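Local coordinates for protein sortase (Actinomyces oris, PDB 5UTT) that probably cleaves surface proteins at their sorting signal and joins them to the cell envelope, as a class E-type sortase transpeptidase, at residues P18-V23 / V103-T108; K36-T41 / S182-P187; Q124-V127 / P132-P135; S88-D93 / A154-N159. All blocks are in the same frame, centred on the assembly; numbering follows the deposited sequence.

Interaction 1 (P18-V23 / V103-T108)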
loop_
_atom_site.group_PDB
_atom_site.type_symbol
_atom_site.label_atom_id
_atom_site.label_comp_id
_atom_site.label_asym_id
_atom_site.label_seq_id
_atom_site.Cartn_x
_atom_site.Cartn_y
_atom_site.Cartn_z
ATOM N N PRO A 18 15.021 5.680 -4.017
ATOM C CA PRO A 18 14.637 6.582 -5.085
ATOM C C PRO A 18 13.178 7.007 -4.927
ATOM O O PRO A 18 12.344 6.206 -4.489
ATOM C CB PRO A 18 14.845 5.753 -6.359
ATOM C CG PRO A 18 15.604 4.552 -5.954
ATOM C CD PRO A 18 15.335 4.329 -4.503
ATOM N N VAL A 19 12.873 8.259 -5.272
ATOM C CA VAL A 19 11.525 8.770 -5.148
ATOM C C VAL A 19 10.845 8.618 -6.493
ATOM O O VAL A 19 11.431 8.928 -7.522
ATOM C CB VAL A 19 11.492 10.233 -4.694
ATOM C CG1 VAL A 19 10.054 10.732 -4.614
ATOM C CG2 VAL A 19 12.153 10.372 -3.321
ATOM N N MET A 20 9.627 8.110 -6.491
ATOM C CA MET A 20 8.868 8.048 -7.745
ATOM C C MET A 20 8.359 9.443 -8.118
ATOM O O MET A 20 7.900 10.193 -7.264
ATOM C CB MET A 20 7.692 7.088 -7.608
ATOM C CG MET A 20 8.057 5.641 -7.352
ATOM S SD MET A 20 8.988 4.874 -8.671
ATOM C CE MET A 20 7.679 4.499 -9.837
ATOM N N GLU A 21 8.402 9.760 -9.409
ATOM C CA GLU A 21 7.811 10.989 -9.943
ATOM C C GLU A 21 6.298 10.813 -10.024
ATOM O O GLU A 21 5.835 9.732 -10.337
ATOM C CB GLU A 21 8.347 11.258 -11.352
ATOM C CG GLU A 21 9.854 11.503 -11.367
ATOM C CD GLU A 21 10.393 11.981 -12.701
ATOM O OE1 GLU A 21 9.721 11.777 -13.753
ATOM O OE2 GLU A 21 11.509 12.566 -12.686
ATOM N N GLN A 22 5.550 11.865 -9.718
ATOM C CA GLN A 22 4.093 11.852 -9.871
ATOM C C GLN A 22 3.698 11.565 -11.310
ATOM O O GLN A 22 4.302 12.078 -12.249
ATOM C CB GLN A 22 3.507 13.192 -9.417
ATOM C CG GLN A 22 1.995 13.336 -9.525
ATOM C CD GLN A 22 1.511 14.563 -8.775
ATOM O OE1 GLN A 22 2.308 15.440 -8.446
ATOM N NE2 GLN A 22 0.227 14.602 -8.440
ATOM N N VAL A 23 2.674 10.750 -11.475
ATOM C CA VAL A 23 2.155 10.384 -12.803
ATOM C C VAL A 23 0.706 10.875 -12.924
ATOM O O VAL A 23 0.070 11.252 -11.919
ATOM C CB VAL A 23 2.218 8.844 -13.066
ATOM C CG1 VAL A 23 3.642 8.336 -13.038
ATOM C CG2 VAL A 23 1.327 8.058 -12.090
ATOM N N VAL A 103 6.185 -2.920 -2.398
ATOM C CA VAL A 103 5.821 -2.349 -3.671
ATOM C C VAL A 103 6.909 -2.571 -4.706
ATOM O O VAL A 103 8.074 -2.260 -4.488
ATOM C CB VAL A 103 5.390 -0.865 -3.599
ATOM C CG1 VAL A 103 4.891 -0.405 -4.962
ATOM C CG2 VAL A 103 4.371 -0.686 -2.490
ATOM N N SER A 104 6.542 -3.115 -5.838
ATOM C CA SER A 104 7.515 -3.235 -6.928
ATOM C C SER A 104 7.259 -2.144 -7.978
ATOM O O SER A 104 6.144 -1.994 -8.487
ATOM C CB SER A 104 7.520 -4.633 -7.527
ATOM O OG SER A 104 6.346 -4.929 -8.247
ATOM N N THR A 105 8.322 -1.443 -8.353
ATOM C CA THR A 105 8.281 -0.522 -9.496
ATOM C C THR A 105 9.237 -1.040 -10.554
ATOM O O THR A 105 9.922 -2.056 -10.340
ATOM C CB THR A 105 8.655 0.902 -9.062
ATOM O OG1 THR A 105 10.031 0.963 -8.659
ATOM C CG2 THR A 105 7.728 1.368 -7.943
ATOM N N ALA A 106 9.305 -0.367 -11.693
ATOM C CA ALA A 106 10.154 -0.808 -12.773
ATOM C C ALA A 106 11.634 -0.953 -12.370
ATOM O O ALA A 106 12.359 -1.817 -12.878
ATOM C CB ALA A 106 10.021 0.115 -13.955
ATOM N N LYS A 107 12.084 -0.082 -11.483
ATOM C CA LYS A 107 13.488 -0.039 -11.081
ATOM C C LYS A 107 13.791 -0.540 -9.656
ATOM O O LYS A 107 14.940 -0.890 -9.308
ATOM C CB LYS A 107 13.962 1.422 -11.247
ATOM C CG LYS A 107 13.810 1.929 -12.673
ATOM C CD LYS A 107 14.334 3.351 -12.933
ATOM C CE LYS A 107 13.926 3.795 -14.331
ATOM N NZ LYS A 107 14.087 5.245 -14.609
ATOM N N THR A 108 12.768 -0.603 -8.819
ATOM C CA THR A 108 12.959 -0.649 -7.372
ATOM C C THR A 108 11.996 -1.533 -6.608
ATOM O O THR A 108 10.848 -1.611 -6.969
ATOM C CB THR A 108 12.911 0.791 -6.778
ATOM O OG1 THR A 108 13.833 1.623 -7.503
ATOM C CG2 THR A 108 13.252 0.790 -5.251
#
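Met20 and Thr105 carry the apolar half of this contact, meeting tip to tip. The Met20 chain leaves the backbone with CG beside the backbone N (chi1 -63°) and then bends twice more, and the resulting hook brings its thioether end down on the threonine methyl. The terminal CE lies 3.7 Å from Thr105 CG2, and SD stands 3.8 Å from the same methyl, so sulfur and methyl together clasp one branch of the threonine. Leu70 touches both Met20 and Thr105, and Tyr110 does likewise, so the thioether is held in a wider apolar cluster.

A second van der Waals contact forms where Pro18 and Thr108 reach toward each other, also tip to tip. The ring atom CG approaches the Thr108 hydroxyl, 3.8 Å from OG1, while CD lies 4.2 Å from the methyl CG2; the proline thus spans both branches of the side chain.

The two threonines belong to the hairpin that joins strands 100-104 and 108-120 at one side of the sortase beta-barrel, and the irregular segment 18-23, which runs before the first strand of the barrel, touches it through Pro18 and Met20.

Polar order is supplied within the hairpin and from its surroundings. Thr105 N donates to Thr108 O at 2.9 Å, closing the turn whose two threonines meet Met20 and Pro18. The carbonyl of Thr105 is bonded by Arg175. Backbone pairing of Met20 with Leu70, and the hydrogen bond between Pro18 O and the hydroxyl of Tyr110, fix the course of the N-terminal segment on either side of Val19.

Interaction 2 (K36-T41 / S182-P187)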
loop_
_atom_site.group_PDB
_atom_site.type_symbol
_atom_site.label_atom_id
_atom_site.label_comp_id
_atom_site.label_asym_id
_atom_site.label_seq_id
_atom_site.Cartn_x
_atom_site.Cartn_y
_atom_site.Cartn_z
ATOM N N LYS A 36 1.760 -12.216 3.140
ATOM C CA LYS A 36 0.637 -12.920 3.790
ATOM C C LYS A 36 -0.598 -13.178 2.915
ATOM O O LYS A 36 -1.575 -13.785 3.389
ATOM C CB LYS A 36 0.204 -12.167 5.014
ATOM C CG LYS A 36 1.168 -12.411 6.168
ATOM C CD LYS A 36 0.444 -12.198 7.462
ATOM C CE LYS A 36 1.155 -12.834 8.631
ATOM N NZ LYS A 36 0.587 -12.211 9.850
ATOM N N TRP A 37 -0.602 -12.651 1.716
ATOM C CA TRP A 37 -1.706 -12.832 0.794
ATOM C C TRP A 37 -1.370 -13.859 -0.280
ATOM O O TRP A 37 -2.256 -14.165 -1.144
ATOM C CB TRP A 37 -2.137 -11.493 0.161
ATOM C CG TRP A 37 -2.735 -10.512 1.131
ATOM C CD1 TRP A 37 -3.104 -10.760 2.436
ATOM C CD2 TRP A 37 -3.058 -9.135 0.893
ATOM N NE1 TRP A 37 -3.585 -9.646 3.015
ATOM C CE2 TRP A 37 -3.569 -8.620 2.115
ATOM C CE3 TRP A 37 -2.939 -8.271 -0.208
ATOM C CZ2 TRP A 37 -3.988 -7.302 2.249
ATOM C CZ3 TRP A 37 -3.344 -6.959 -0.052
ATOM C CH2 TRP A 37 -3.849 -6.492 1.178
ATOM N N TYR A 38 -0.174 -14.449 -0.229
ATOM C CA TYR A 38 0.133 -15.583 -1.101
ATOM C C TYR A 38 -0.885 -16.679 -0.778
ATOM O O TYR A 38 -1.082 -17.041 0.377
ATOM C CB TYR A 38 1.549 -16.075 -0.962
ATOM C CG TYR A 38 2.569 -15.266 -1.720
ATOM C CD1 TYR A 38 2.434 -15.029 -3.091
ATOM C CD2 TYR A 38 3.697 -14.766 -1.076
ATOM C CE1 TYR A 38 3.381 -14.309 -3.795
ATOM C CE2 TYR A 38 4.645 -14.044 -1.765
ATOM C CZ TYR A 38 4.505 -13.828 -3.115
ATOM O OH TYR A 38 5.480 -13.120 -3.753
ATOM N N GLY A 39 -1.590 -17.147 -1.796
ATOM C CA GLY A 39 -2.586 -18.195 -1.612
ATOM C C GLY A 39 -3.978 -17.658 -1.355
ATOM O O GLY A 39 -4.950 -18.420 -1.375
ATOM N N VAL A 40 -4.073 -16.356 -1.115
ATOM C CA VAL A 40 -5.322 -15.647 -0.901
ATOM C C VAL A 40 -5.757 -14.998 -2.206
ATOM O O VAL A 40 -6.829 -15.312 -2.750
ATOM C CB VAL A 40 -5.181 -14.588 0.218
ATOM C CG1 VAL A 40 -6.496 -13.838 0.414
ATOM C CG2 VAL A 40 -4.668 -15.234 1.499
ATOM N N THR A 41 -4.909 -14.122 -2.743
ATOM C CA THR A 41 -5.158 -13.451 -4.007
ATOM C C THR A 41 -4.041 -13.802 -4.992
ATOM O O THR A 41 -3.113 -14.488 -4.613
ATOM C CB THR A 41 -5.251 -11.921 -3.828
ATOM O OG1 THR A 41 -3.969 -11.384 -3.560
ATOM C CG2 THR A 41 -6.143 -11.544 -2.659
ATOM N N SER A 182 11.074 -12.921 0.680
ATOM C CA SER A 182 9.650 -13.292 0.788
ATOM C C SER A 182 8.957 -13.403 -0.570
ATOM O O SER A 182 7.886 -14.015 -0.675
ATOM C CB SER A 182 8.885 -12.268 1.618
ATOM O OG SER A 182 8.991 -10.967 1.050
ATOM N N VAL A 183 9.514 -12.745 -1.584
ATOM C CA VAL A 183 8.866 -12.728 -2.892
ATOM C C VAL A 183 9.085 -14.126 -3.477
ATOM O O VAL A 183 10.217 -14.548 -3.643
ATOM C CB VAL A 183 9.419 -11.588 -3.770
ATOM C CG1 VAL A 183 9.072 -11.808 -5.245
ATOM C CG2 VAL A 183 8.883 -10.251 -3.260
ATOM N N LEU A 184 8.001 -14.845 -3.784
ATOM C CA LEU A 184 8.089 -16.245 -4.192
ATOM C C LEU A 184 8.260 -16.439 -5.690
ATOM O O LEU A 184 8.745 -17.479 -6.114
ATOM C CB LEU A 184 6.847 -17.025 -3.768
ATOM C CG LEU A 184 6.591 -17.164 -2.270
ATOM C CD1 LEU A 184 5.299 -17.959 -2.065
ATOM C CD2 LEU A 184 7.778 -17.794 -1.554
ATOM N N ASN A 185 7.780 -15.473 -6.462
ATOM C CA ASN A 185 7.988 -15.430 -7.893
ATOM C C ASN A 185 7.836 -13.995 -8.344
ATOM O O ASN A 185 7.329 -13.158 -7.591
ATOM C CB ASN A 185 6.935 -16.283 -8.610
ATOM C CG ASN A 185 5.512 -15.820 -8.320
ATOM O OD1 ASN A 185 4.919 -15.069 -9.078
ATOM N ND2 ASN A 185 4.987 -16.236 -7.214
ATOM N N ASP A 186 8.236 -13.729 -9.586
ATOM C CA ASP A 186 8.182 -12.375 -10.102
ATOM C C ASP A 186 6.722 -11.994 -10.234
ATOM O O ASP A 186 5.971 -12.690 -10.931
ATOM C CB ASP A 186 8.897 -12.269 -11.460
ATOM C CG ASP A 186 9.408 -10.870 -11.748
ATOM O OD1 ASP A 186 8.802 -9.887 -11.267
ATOM O OD2 ASP A 186 10.419 -10.755 -12.477
ATOM N N PRO A 187 6.300 -10.903 -9.573
ATOM C CA PRO A 187 4.944 -10.393 -9.741
ATOM C C PRO A 187 4.720 -9.818 -11.117
ATOM O O PRO A 187 3.574 -9.834 -11.608
ATOM C CB PRO A 187 4.822 -9.307 -8.685
ATOM C CG PRO A 187 6.216 -8.881 -8.442
ATOM C CD PRO A 187 7.077 -10.087 -8.621
HETATM O O HOH W 1 5.126 -12.340 -6.246
#
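Tyr38 reaches across to Leu184 and its neighbours, joining the loop between strands 28-33 and 45-49 of the sortase beta-barrel to the C-terminal tail that follows the last strand, 161-174. Its CB points toward the tail, and with CG set beside the backbone N (chi1 -81°) the ring slides past the leucine in the opposite direction. At CG and along the CD2 side, Leu184 CD1 lies over the ring face, a CH-pi contact in which the methyl sits 3.9 Å from the ring centroid and only 17° off the normal. One atom further, CE2 lies 3.7 Å from Leu184 CG and 3.4 Å from Ser182 O, which approaches at the edge near the ring plane. CZ lies nearest Leu184 N, with the leucine CB a little farther.

At the tip the phenol oxygen is gripped from the tail backbone: Leu184 N donates to Tyr38 OH over 3.1 Å and nearly straight, at 167°. Beside it the backbone of Val183 packs closely, its CA 3.5 Å from OH; the Val183 CB points away from Tyr38, and the side chain packs on Ile102 and Trp109. A water in the plane of the ring completes the set, 2.6 Å from Tyr38 OH and donating to Asn185 O at 2.7 Å.

Interaction 3 (Q124-V127 / P132-P135)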
loop_
_atom_site.group_PDB
_atom_site.type_symbol
_atom_site.label_atom_id
_atom_site.label_comp_id
_atom_site.label_asym_id
_atom_site.label_seq_id
_atom_site.Cartn_x
_atom_site.Cartn_y
_atom_site.Cartn_z
ATOM N N GLN A 124 -12.243 10.474 9.100
ATOM C CA GLN A 124 -11.000 10.572 9.907
ATOM C C GLN A 124 -9.771 10.497 9.022
ATOM O O GLN A 124 -9.010 9.533 9.080
ATOM C CB GLN A 124 -10.974 9.451 10.936
ATOM C CG GLN A 124 -11.972 9.648 12.043
ATOM C CD GLN A 124 -11.856 8.614 13.125
ATOM O OE1 GLN A 124 -12.684 7.686 13.254
ATOM N NE2 GLN A 124 -10.811 8.762 13.941
ATOM N N VAL A 125 -9.585 11.537 8.228
ATOM C CA VAL A 125 -8.559 11.606 7.191
ATOM C C VAL A 125 -7.141 11.744 7.763
ATOM O O VAL A 125 -6.148 11.622 7.026
ATOM C CB VAL A 125 -8.833 12.774 6.222
ATOM C CG1 VAL A 125 -10.210 12.655 5.605
ATOM C CG2 VAL A 125 -8.658 14.126 6.895
ATOM N N GLU A 126 -7.031 12.006 9.061
ATOM C CA GLU A 126 -5.700 12.049 9.704
ATOM C C GLU A 126 -4.922 10.719 9.500
ATOM O O GLU A 126 -3.696 10.673 9.568
ATOM C CB GLU A 126 -5.828 12.365 11.195
ATOM C CG GLU A 126 -6.498 11.262 12.008
ATOM C CD GLU A 126 -7.989 11.477 12.181
ATOM O OE1 GLU A 126 -8.615 12.299 11.451
ATOM O OE2 GLU A 126 -8.528 10.836 13.104
ATOM N N VAL A 127 -5.628 9.631 9.236
ATOM C CA VAL A 127 -4.933 8.345 9.072
ATOM C C VAL A 127 -4.019 8.350 7.829
ATOM O O VAL A 127 -3.127 7.506 7.711
ATOM C CB VAL A 127 -5.931 7.163 9.032
ATOM C CG1 VAL A 127 -6.781 7.151 10.304
ATOM C CG2 VAL A 127 -6.818 7.228 7.791
ATOM N N PRO A 132 1.212 9.672 9.887
ATOM C CA PRO A 132 -0.020 8.942 10.202
ATOM C C PRO A 132 -0.620 9.335 11.535
ATOM O O PRO A 132 0.099 9.358 12.549
ATOM C CB PRO A 132 0.446 7.485 10.229
ATOM C CG PRO A 132 1.525 7.437 9.233
ATOM C CD PRO A 132 2.236 8.765 9.346
ATOM N N ASN A 133 -1.906 9.703 11.506
ATOM C CA ASN A 133 -2.683 10.092 12.689
ATOM C C ASN A 133 -2.261 11.417 13.345
ATOM O O ASN A 133 -2.702 11.690 14.461
ATOM C CB ASN A 133 -2.623 8.989 13.752
ATOM C CG ASN A 133 -3.119 7.671 13.241
ATOM O OD1 ASN A 133 -4.028 7.618 12.441
ATOM N ND2 ASN A 133 -2.524 6.601 13.716
ATOM N N GLN A 134 -1.426 12.226 12.680
ATOM C CA GLN A 134 -0.953 13.499 13.252
ATOM C C GLN A 134 -0.973 14.547 12.171
ATOM O O GLN A 134 0.040 14.799 11.528
ATOM C CB GLN A 134 0.460 13.350 13.796
ATOM C CG GLN A 134 0.602 12.256 14.824
ATOM C CD GLN A 134 1.988 12.212 15.414
ATOM O OE1 GLN A 134 2.622 13.256 15.618
ATOM N NE2 GLN A 134 2.486 11.004 15.677
ATOM N N PRO A 135 -2.150 15.136 11.909
ATOM C CA PRO A 135 -2.228 16.029 10.753
ATOM C C PRO A 135 -1.368 17.292 10.842
ATOM O O PRO A 135 -1.035 17.864 9.818
ATOM C CB PRO A 135 -3.718 16.391 10.681
ATOM C CG PRO A 135 -4.256 16.103 12.032
ATOM C CD PRO A 135 -3.451 14.972 12.576
#
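Two torsions of Glu126 shape its meeting with Asn133 and Pro135: chi1 of 67° wedges CG between the backbone N and the carbonyl carbon, and chi2 of -94° folds the carboxylate back from the facing segment. The methylene part of the side chain is therefore what 132-135 touches. On the other side, Asn133 takes a left-handed backbone conformation, with positive phi, and its N-H is directed at Glu126 O.

Both segments lie in the long connection between strands 108-120 and 142-150 of the barrel, the beta6/beta7 loop of sortases, which in family members borders the groove for the sorting signal. Here the loop doubles back on itself after a 3-10 turn that includes 125-127.

The one direct hydrogen bond between the segments runs from Asn133 N to Glu126 O, 2.8 Å long but bent to 143° at the hydrogen. The donor stands well above the carbonyl plane rather than on a lone pair. Next to it Glu126 CB packs on Pro135 CD at 3.8 Å, and CG lies 4.0 Å from Asn133 CA, so the prolyl ring and the asparagine backbone cover the aliphatic stem of the glutamate. Its folded-back end is steadied within its own segment, where Gln124 NE2 donates to Glu126 OE2 at 3.2 Å.

Val127 is the buried member. It rests on Ile164 and Val120 of the barrel, and its carbonyl accepts from His166, which also touches Pro132 and Asn133. The Asn133 side chain crosses Val127 at a slant, its OD1 3.5 Å from Val127 CG1.

Interaction 4 (S88-D93 / A154-N159)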
loop_
_atom_site.group_PDB
_atom_site.type_symbol
_atom_site.label_atom_id
_atom_site.label_comp_id
_atom_site.label_asym_id
_atom_site.label_seq_id
_atom_site.Cartn_x
_atom_site.Cartn_y
_atom_site.Cartn_z
ATOM N N SER A 88 -7.446 -7.813 -4.330
ATOM C CA SER A 88 -8.274 -6.998 -3.469
ATOM C C SER A 88 -7.598 -6.823 -2.108
ATOM O O SER A 88 -6.635 -7.504 -1.835
ATOM C CB SER A 88 -9.574 -7.670 -3.180
ATOM O OG SER A 88 -9.361 -8.800 -2.333
ATOM N N PHE A 89 -8.185 -6.031 -1.221
ATOM C CA PHE A 89 -7.664 -5.908 0.184
ATOM C C PHE A 89 -8.530 -6.788 1.121
ATOM O O PHE A 89 -8.765 -6.501 2.313
ATOM C CB PHE A 89 -7.663 -4.430 0.640
ATOM C CG PHE A 89 -6.611 -3.544 -0.006
ATOM C CD1 PHE A 89 -5.759 -4.014 -0.994
ATOM C CD2 PHE A 89 -6.478 -2.224 0.394
ATOM C CE1 PHE A 89 -4.779 -3.203 -1.533
ATOM C CE2 PHE A 89 -5.502 -1.413 -0.162
ATOM C CZ PHE A 89 -4.683 -1.887 -1.139
ATOM N N ARG A 90 -9.111 -7.859 0.564
ATOM C CA ARG A 90 -10.027 -8.684 1.324
ATOM C C ARG A 90 -9.489 -9.066 2.691
ATOM O O ARG A 90 -10.242 -9.056 3.686
ATOM C CB ARG A 90 -10.299 -9.967 0.553
ATOM C CG ARG A 90 -11.322 -10.867 1.212
ATOM C CD ARG A 90 -11.413 -12.146 0.411
ATOM N NE ARG A 90 -12.540 -12.941 0.811
ATOM C CZ ARG A 90 -12.793 -14.161 0.347
ATOM N NH1 ARG A 90 -11.970 -14.725 -0.537
ATOM N NH2 ARG A 90 -13.863 -14.816 0.773
ATOM N N ARG A 91 -8.220 -9.447 2.729
ATOM C CA ARG A 91 -7.656 -10.062 3.912
ATOM C C ARG A 91 -6.696 -9.093 4.532
ATOM O O ARG A 91 -5.700 -9.491 5.079
ATOM C CB ARG A 91 -7.061 -11.448 3.633
ATOM C CG ARG A 91 -8.119 -12.524 3.405
ATOM C CD ARG A 91 -8.618 -13.080 4.733
ATOM N NE ARG A 91 -9.511 -12.177 5.489
ATOM C CZ ARG A 91 -10.810 -12.035 5.264
ATOM N NH1 ARG A 91 -11.440 -12.719 4.285
ATOM N NH2 ARG A 91 -11.508 -11.204 6.029
ATOM N N ILE A 92 -7.058 -7.810 4.481
ATOM C CA ILE A 92 -6.292 -6.766 5.182
ATOM C C ILE A 92 -6.133 -7.089 6.665
ATOM O O ILE A 92 -5.160 -6.635 7.309
ATOM C CB ILE A 92 -6.940 -5.391 4.947
ATOM C CG1 ILE A 92 -5.955 -4.260 5.311
ATOM C CG2 ILE A 92 -8.262 -5.264 5.671
ATOM C CD1 ILE A 92 -6.346 -2.902 4.784
ATOM N N ASP A 93 -7.083 -7.844 7.195
ATOM C CA ASP A 93 -7.143 -8.190 8.633
ATOM C C ASP A 93 -6.073 -9.193 9.061
ATOM O O ASP A 93 -5.924 -9.423 10.254
ATOM C CB ASP A 93 -8.530 -8.703 9.034
ATOM C CG ASP A 93 -8.983 -9.889 8.196
ATOM O OD1 ASP A 93 -8.250 -10.330 7.309
ATOM O OD2 ASP A 93 -10.074 -10.388 8.475
ATOM N N ALA A 154 -20.904 -6.110 10.149
ATOM C CA ALA A 154 -20.767 -7.092 9.072
ATOM C C ALA A 154 -19.317 -7.297 8.592
ATOM O O ALA A 154 -19.104 -8.022 7.636
ATOM C CB ALA A 154 -21.676 -6.726 7.899
ATOM N N GLY A 155 -18.333 -6.632 9.229
ATOM C CA GLY A 155 -16.930 -6.765 8.826
ATOM C C GLY A 155 -16.596 -6.632 7.338
ATOM O O GLY A 155 -16.799 -5.602 6.733
ATOM N N GLU A 156 -16.039 -7.698 6.775
ATOM C CA GLU A 156 -15.673 -7.743 5.370
ATOM C C GLU A 156 -16.830 -7.281 4.443
ATOM O O GLU A 156 -16.614 -6.772 3.336
ATOM C CB GLU A 156 -15.160 -9.158 5.039
ATOM C CG GLU A 156 -14.593 -9.353 3.652
ATOM C CD GLU A 156 -14.392 -10.822 3.288
ATOM O OE1 GLU A 156 -14.216 -11.665 4.203
ATOM O OE2 GLU A 156 -14.402 -11.112 2.077
ATOM N N PHE A 157 -18.063 -7.482 4.904
ATOM C CA PHE A 157 -19.237 -7.232 4.077
ATOM C C PHE A 157 -19.996 -5.965 4.495
ATOM O O PHE A 157 -21.180 -5.794 4.176
ATOM C CB PHE A 157 -20.131 -8.476 4.120
ATOM C CG PHE A 157 -19.380 -9.734 3.791
ATOM C CD1 PHE A 157 -19.212 -10.124 2.478
ATOM C CD2 PHE A 157 -18.738 -10.453 4.799
ATOM C CE1 PHE A 157 -18.469 -11.265 2.161
ATOM C CE2 PHE A 157 -18.001 -11.586 4.490
ATOM C CZ PHE A 157 -17.873 -11.990 3.169
ATOM N N GLY A 158 -19.320 -5.091 5.246
ATOM C CA GLY A 158 -19.879 -3.826 5.668
ATOM C C GLY A 158 -18.960 -2.672 5.339
ATOM O O GLY A 158 -17.844 -2.848 4.834
ATOM N N ASN A 159 -19.472 -1.466 5.519
ATOM C CA ASN A 159 -18.744 -0.296 5.045
ATOM C C ASN A 159 -19.047 0.960 5.818
ATOM O O ASN A 159 -18.870 2.083 5.305
ATOM C CB ASN A 159 -18.951 -0.092 3.528
ATOM C CG ASN A 159 -20.399 0.013 3.149
ATOM O OD1 ASN A 159 -21.285 -0.321 3.942
ATOM N ND2 ASN A 159 -20.659 0.494 1.931
HETATM O O HOH W 2 -14.452 -11.849 6.920
#
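Glu156 is held by two arginines, one at each carboxylate oxygen. Arg91 comes end-on, with NH1 at 3.0 Å and NH2 at 3.3 Å both donating to Glu156 OE1 from the same face of the carboxylate. The oxygen lies in the guanidinium plane, yet the arginine stands above the carboxylate plane, the flat groups 71° apart. Arg90 uses NE instead, 2.9 Å from Glu156 OE2 on the syn side; its extended chain also brings CG to 3.2 Å from OE2.

Arg91 also grips Asp93 side-on, NE to OD1 at 2.9 Å and NH2 to OD2 at 3.0 Å. Bends at chi2 and chi3 (-84° and 74°) let one guanidinium edge serve Asp93 and another Glu156. A water accepts from Arg91 NH2 and donates to Glu156 OE1.

Further out, a type I turn from Phe89 to Ile92 presents both arginines, and an ST turn, Ser88 OG accepting from Arg90 N, braces its start. Glu156 lies in two overlapping beta turns, 154-157 (type II') and 155-158 (type I), in the loop between strands 142-150 and 161-174 of the barrel. Arg82 packs against Arg91 and Glu156, and Glu156 CG lies over one face of the Phe157 ring, toward its rim.

Within the network charges match two to two, with Arg82 close by; the positive cluster probably keeps Glu156 ionised, while Arg91 should offset the repulsion between both acids.

Interactions 1 and 2 bind terminal parts of the chain to the barrel: their centres are 20 Å apart and they touch where Ser104 OG meets Pro187 CG at 4.0 Å. Interaction 2 joins interaction 4, centres 19 Å apart, through Trp37, whose NE1 probably donates to Arg91 O at 3.0 Å. Interaction 3, part of the beta6/beta7 loop, stands apart, its nearest atoms about 11 Å from those of interaction 4 and about 15 Å from those of interactions 1 and 2. Interaction 4 lies near the probable His-Cys-Arg active site of the family: the backbone of Phe89 is hydrogen-bonded to that of His81, while Asn159 touches Cys149 and its O accepts from Arg162 NH1.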